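Local coordinates for hemolysin-related protein (PDB 6MLT), which serves as a secreted protein of the Vibrio cholerae biofilm matrix, binding metal ions and probably also carbohydrate, the latter through its beta-prism lectin domain, at residues G323-A328 against K388-T393; I355-G360 against V429-G434. All coordinates share one frame; numbering follows the deposited sequence.

Interaction 1 of 2, residues G323-A328 against K388-T393; sequences GAVVDA and KDSAFT
Ser390 meets the loop at Ala324 and Val325 through a single hydrogen bond from its hydroxyl, backed by a small patch of methyl contact. Its OG donates to Ala324 O at a short 2.6 Å, coming in well above the carbonyl plane (46° out of it) with a C=O...OG angle of 115°. The torsion (chi1 -60°) sets OG beside the backbone N, and Ser387 O is a second, weak partner of the same hydroxyl. Next to the bond, Ala324 CB sits 3.4 Å from Ser390 OG.

The tight side is the inner one. Val325 is buried, its CG1 lying 3.8 Å from Ser390 CB, while its side chain also packs on Asn362, Leu371 and Gln425. Outward the contact thins quickly: Ala324 is only partly covered, and Gly323, Lys388 and Asp389 lie exposed around it. The loop closes on itself by Gly323 N to Val325 O (2.9 Å) and offers the N-H groups of Ala324 and Val325 to a citrate, probably from the crystallisation liquor. Gly323 to Asp327 fits the Gly-X-X-X-Asp pattern of jacalin-type lectins, which suggests that the citrate marks a sugar pocket.

Tyr364 touches both Ala324 and Ser390, and a backbone hydrogen bond joins Lys363 and Ser390. Residues 323-325 form the turn between strands 317-322 and 326-330. The partner segment lies in the loop that joins strand 382-386 to strand 394-400. The contact therefore links connecting loops of two sheets of the prism.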
loop_
_atom_site.group_PDB
_atom_site.type_symbol
_atom_site.label_atom_id
_atom_site.label_comp_id
_atom_site.label_asym_id
_atom_site.label_seq_id
_atom_site.Cartn_x
_atom_site.Cartn_y
_atom_site.Cartn_z
ATOM N N GLY A 323 -8.289 -9.099 41.761
ATOM C CA GLY A 323 -8.092 -10.179 42.702
ATOM C C GLY A 323 -9.424 -10.551 43.313
ATOM O O GLY A 323 -10.269 -11.157 42.645
ATOM N N ALA A 324 -9.634 -10.172 44.575
ATOM C CA ALA A 324 -10.958 -10.292 45.167
ATOM C C ALA A 324 -11.955 -9.370 44.476
ATOM O O ALA A 324 -13.149 -9.689 44.399
ATOM C CB ALA A 324 -10.893 -9.976 46.661
ATOM N N VAL A 325 -11.491 -8.229 43.978
ATOM C CA VAL A 325 -12.338 -7.234 43.341
ATOM C C VAL A 325 -11.641 -6.755 42.070
ATOM O O VAL A 325 -10.551 -7.219 41.726
ATOM C CB VAL A 325 -12.667 -6.055 44.283
ATOM C CG1 VAL A 325 -13.414 -6.570 45.519
ATOM C CG2 VAL A 325 -11.404 -5.287 44.688
ATOM N N VAL A 326 -12.298 -5.851 41.350
ATOM C CA VAL A 326 -11.763 -5.314 40.103
ATOM C C VAL A 326 -10.934 -4.083 40.451
ATOM O O VAL A 326 -11.470 -3.071 40.907
ATOM C CB VAL A 326 -12.881 -4.978 39.108
ATOM C CG1 VAL A 326 -12.303 -4.379 37.843
ATOM C CG2 VAL A 326 -13.681 -6.221 38.767
ATOM N N ASP A 327 -9.625 -4.164 40.228
ATOM C CA ASP A 327 -8.692 -3.159 40.720
ATOM C C ASP A 327 -8.331 -2.103 39.691
ATOM O O ASP A 327 -8.219 -0.928 40.046
ATOM C CB ASP A 327 -7.423 -3.843 41.223
ATOM C CG ASP A 327 -7.712 -4.768 42.382
ATOM O OD1 ASP A 327 -8.298 -4.290 43.381
ATOM O OD2 ASP A 327 -7.408 -5.971 42.271
ATOM N N ALA A 328 -8.149 -2.479 38.429
ATOM C CA ALA A 328 -7.762 -1.499 37.428
ATOM C C ALA A 328 -8.119 -2.013 36.044
ATOM O O ALA A 328 -8.160 -3.222 35.801
ATOM C CB ALA A 328 -6.268 -1.176 37.502
ATOM N N LYS A 388 -17.827 -12.328 43.187
ATOM C CA LYS A 388 -19.066 -12.008 43.890
ATOM C C LYS A 388 -18.953 -12.297 45.379
ATOM O O LYS A 388 -19.683 -11.704 46.185
ATOM C CB LYS A 388 -20.225 -12.814 43.302
ATOM C CG LYS A 388 -20.748 -12.299 41.977
ATOM C CD LYS A 388 -21.802 -13.240 41.398
ATOM C CE LYS A 388 -23.035 -12.489 40.908
ATOM N NZ LYS A 388 -24.030 -12.249 41.999
ATOM N N ASP A 389 -18.078 -13.231 45.761
ATOM C CA ASP A 389 -17.881 -13.577 47.163
ATOM C C ASP A 389 -17.198 -12.475 47.961
ATOM O O ASP A 389 -17.036 -12.627 49.178
ATOM C CB ASP A 389 -17.064 -14.867 47.281
ATOM C CG ASP A 389 -17.898 -16.116 47.053
ATOM O OD1 ASP A 389 -19.134 -16.052 47.209
ATOM O OD2 ASP A 389 -17.309 -17.170 46.726
ATOM N N SER A 390 -16.778 -11.390 47.321
ATOM C CA SER A 390 -16.202 -10.257 48.035
ATOM C C SER A 390 -17.251 -9.315 48.610
ATOM O O SER A 390 -16.888 -8.314 49.235
ATOM C CB SER A 390 -15.282 -9.471 47.097
ATOM O OG SER A 390 -14.240 -10.318 46.642
ATOM N N ALA A 391 -18.530 -9.605 48.416
ATOM C CA ALA A 391 -19.588 -8.681 48.788
ATOM C C ALA A 391 -19.997 -8.857 50.241
ATOM O O ALA A 391 -20.143 -9.979 50.731
ATOM C CB ALA A 391 -20.807 -8.885 47.887
ATOM N N PHE A 392 -20.173 -7.727 50.926
ATOM C CA PHE A 392 -21.014 -7.669 52.111
ATOM C C PHE A 392 -22.470 -7.441 51.708
ATOM O O PHE A 392 -23.374 -8.099 52.229
ATOM C CB PHE A 392 -20.517 -6.565 53.054
ATOM C CG PHE A 392 -21.359 -6.383 54.269
ATOM C CD1 PHE A 392 -21.228 -7.232 55.353
ATOM C CD2 PHE A 392 -22.280 -5.356 54.334
ATOM C CE1 PHE A 392 -22.009 -7.063 56.477
ATOM C CE2 PHE A 392 -23.068 -5.186 55.459
ATOM C CZ PHE A 392 -22.925 -6.041 56.530
ATOM N N THR A 393 -22.697 -6.505 50.785
ATOM C CA THR A 393 -23.939 -6.380 50.038
ATOM C C THR A 393 -23.569 -6.082 48.594
ATOM O O THR A 393 -22.549 -5.439 48.324
ATOM C CB THR A 393 -24.842 -5.257 50.560
ATOM O OG1 THR A 393 -24.157 -4.007 50.435
ATOM C CG2 THR A 393 -25.209 -5.476 52.017
#

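Interaction 2 of 2, residues I355-G360 against V429-G434; sequences IDVTYG and VQFLVG
Phe431 pushes its ring into the hollow between Ile355 and Val357, which point at it from the facing strand. Ile355 CD1 lies over one ring face in a CH-pi contact, 3.8 Å from the centroid and only 9° off the normal. An unusual chi2 of 102° carries this methyl out over the ring centre. The other branch of Ile355 reaches the far end of the ring, with CG2 3.5 Å from Phe431 CZ. Val357 meets the same end differently: its CG2 lies at the ring edge, in the ring plane, 3.5 Å from Phe431 CZ. CZ is thus the bump that fits the notch formed by the two methyl groups. Farther along, Val357 CG1, anti to the backbone N, meets Val429 CG2 tip to tip at a looser 4.1 Å.

The two strands run nearly antiparallel (166°) with axes 10.0 Å apart, a separation bridged by side chains rather than by backbone pairing. Met410 of the neighbouring strand 405-413 packs on both Val429 and Phe431, and Tyr300 adds to the Phe431 surroundings. Apolar side chains meeting from two of the sheets across the interior are characteristic of the beta-prism, whose three sheets enclose a hydrophobic core.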
loop_
_atom_site.group_PDB
_atom_site.type_symbol
_atom_site.label_atom_id
_atom_site.label_comp_id
_atom_site.label_asym_id
_atom_site.label_seq_id
_atom_site.Cartn_x
_atom_site.Cartn_y
_atom_site.Cartn_z
ATOM N N ILE A 355 -22.108 -8.528 29.592
ATOM C CA ILE A 355 -21.322 -8.396 30.810
ATOM C C ILE A 355 -22.285 -8.346 31.984
ATOM O O ILE A 355 -23.252 -7.578 31.961
ATOM C CB ILE A 355 -20.440 -7.134 30.812
ATOM C CG1 ILE A 355 -19.707 -6.969 29.483
ATOM C CG2 ILE A 355 -19.452 -7.199 31.961
ATOM C CD1 ILE A 355 -20.323 -5.935 28.590
ATOM N N ASP A 356 -22.026 -9.169 32.996
ATOM C CA ASP A 356 -22.693 -9.077 34.287
ATOM C C ASP A 356 -21.760 -8.351 35.250
ATOM O O ASP A 356 -20.618 -8.779 35.452
ATOM C CB ASP A 356 -23.045 -10.466 34.821
ATOM C CG ASP A 356 -24.034 -11.200 33.934
ATOM O OD1 ASP A 356 -25.137 -10.667 33.703
ATOM O OD2 ASP A 356 -23.706 -12.304 33.454
ATOM N N VAL A 357 -22.244 -7.257 35.832
ATOM C CA VAL A 357 -21.465 -6.437 36.753
ATOM C C VAL A 357 -22.070 -6.571 38.139
ATOM O O VAL A 357 -23.272 -6.340 38.322
ATOM C CB VAL A 357 -21.440 -4.962 36.322
ATOM C CG1 VAL A 357 -20.597 -4.131 37.299
ATOM C CG2 VAL A 357 -20.908 -4.836 34.918
ATOM N N THR A 358 -21.237 -6.939 39.108
ATOM C CA THR A 358 -21.618 -6.995 40.512
ATOM C C THR A 358 -20.903 -5.861 41.230
ATOM O O THR A 358 -19.668 -5.792 41.212
ATOM C CB THR A 358 -21.258 -8.345 41.131
ATOM O OG1 THR A 358 -21.944 -9.389 40.433
ATOM C CG2 THR A 358 -21.656 -8.390 42.608
ATOM N N TYR A 359 -21.674 -4.966 41.837
ATOM C CA TYR A 359 -21.118 -3.835 42.562
ATOM C C TYR A 359 -21.797 -3.720 43.919
ATOM O O TYR A 359 -22.967 -4.082 44.085
ATOM C CB TYR A 359 -21.272 -2.519 41.771
ATOM C CG TYR A 359 -22.689 -2.153 41.412
ATOM C CD1 TYR A 359 -23.277 -2.624 40.243
ATOM C CD2 TYR A 359 -23.438 -1.328 42.235
ATOM C CE1 TYR A 359 -24.579 -2.283 39.909
ATOM C CE2 TYR A 359 -24.742 -0.984 41.911
ATOM C CZ TYR A 359 -25.303 -1.464 40.749
ATOM O OH TYR A 359 -26.592 -1.119 40.428
ATOM N N GLY A 360 -21.043 -3.222 44.893
ATOM C CA GLY A 360 -21.575 -3.080 46.232
ATOM C C GLY A 360 -20.464 -2.854 47.237
ATOM O O GLY A 360 -19.378 -2.379 46.891
ATOM N N VAL A 429 -18.249 1.509 36.473
ATOM C CA VAL A 429 -17.927 1.215 35.084
ATOM C C VAL A 429 -19.123 1.510 34.194
ATOM O O VAL A 429 -20.277 1.510 34.629
ATOM C CB VAL A 429 -17.482 -0.251 34.870
ATOM C CG1 VAL A 429 -16.192 -0.526 35.595
ATOM C CG2 VAL A 429 -18.576 -1.210 35.329
ATOM N N GLN A 430 -18.820 1.736 32.921
ATOM C CA GLN A 430 -19.817 1.974 31.891
ATOM C C GLN A 430 -19.235 1.467 30.583
ATOM O O GLN A 430 -18.058 1.696 30.300
ATOM C CB GLN A 430 -20.177 3.461 31.800
ATOM C CG GLN A 430 -21.127 3.826 30.676
ATOM C CD GLN A 430 -21.460 5.307 30.679
ATOM O OE1 GLN A 430 -20.577 6.152 30.845
ATOM N NE2 GLN A 430 -22.738 5.629 30.525
ATOM N N PHE A 431 -20.051 0.768 29.804
ATOM C CA PHE A 431 -19.584 0.110 28.592
ATOM C C PHE A 431 -19.920 0.942 27.365
ATOM O O PHE A 431 -21.028 1.473 27.246
ATOM C CB PHE A 431 -20.196 -1.282 28.469
ATOM C CG PHE A 431 -19.944 -2.140 29.664
ATOM C CD1 PHE A 431 -18.700 -2.713 29.866
ATOM C CD2 PHE A 431 -20.932 -2.344 30.607
ATOM C CE1 PHE A 431 -18.454 -3.490 30.985
ATOM C CE2 PHE A 431 -20.694 -3.123 31.729
ATOM C CZ PHE A 431 -19.452 -3.694 31.913
ATOM N N LEU A 432 -18.954 1.038 26.454
ATOM C CA LEU A 432 -19.075 1.791 25.213
ATOM C C LEU A 432 -19.107 0.820 24.040
ATOM O O LEU A 432 -18.246 -0.064 23.939
ATOM C CB LEU A 432 -17.903 2.760 25.060
ATOM C CG LEU A 432 -17.572 3.597 26.297
ATOM C CD1 LEU A 432 -16.282 4.376 26.103
ATOM C CD2 LEU A 432 -18.725 4.533 26.621
ATOM N N VAL A 433 -20.087 0.993 23.151
ATOM C CA VAL A 433 -20.321 0.074 22.045
ATOM C C VAL A 433 -20.469 0.865 20.746
ATOM O O VAL A 433 -20.681 2.079 20.749
ATOM C CB VAL A 433 -21.568 -0.802 22.279
ATOM C CG1 VAL A 433 -21.401 -1.645 23.548
ATOM C CG2 VAL A 433 -22.819 0.065 22.376
ATOM N N GLY A 434 -20.384 0.144 19.628
ATOM C CA GLY A 434 -20.550 0.746 18.317
ATOM C C GLY A 434 -20.893 -0.288 17.267
ATOM O O GLY A 434 -20.578 -1.474 17.406
#

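Overall arrangement
Both contacts join the sheet containing strands 352-359, 382-386 and 394-400 to another part of the beta-prism. Interaction 2 lies inside, between sheet faces, and is wholly apolar. Interaction 1 is smaller, burying 100 Å² against 181 Å², and lies among the loops at one end, buried at Val325 and Ser390 but partly exposed at Ala324; a hydroxyl-to-carbonyl hydrogen bond does the main work and methyl groups only back it. The centres of interactions 1 and 2 are about 15 Å apart. They meet where Lys388 CE packs 3.3 Å from Thr358 OG1; Thr396 OG1 is hydrogen-bonded to both Lys388 NZ and Thr358 OG1. These hydrogen bonds connect the loop to the side of strand 352-359 away from Ile355 and Val357.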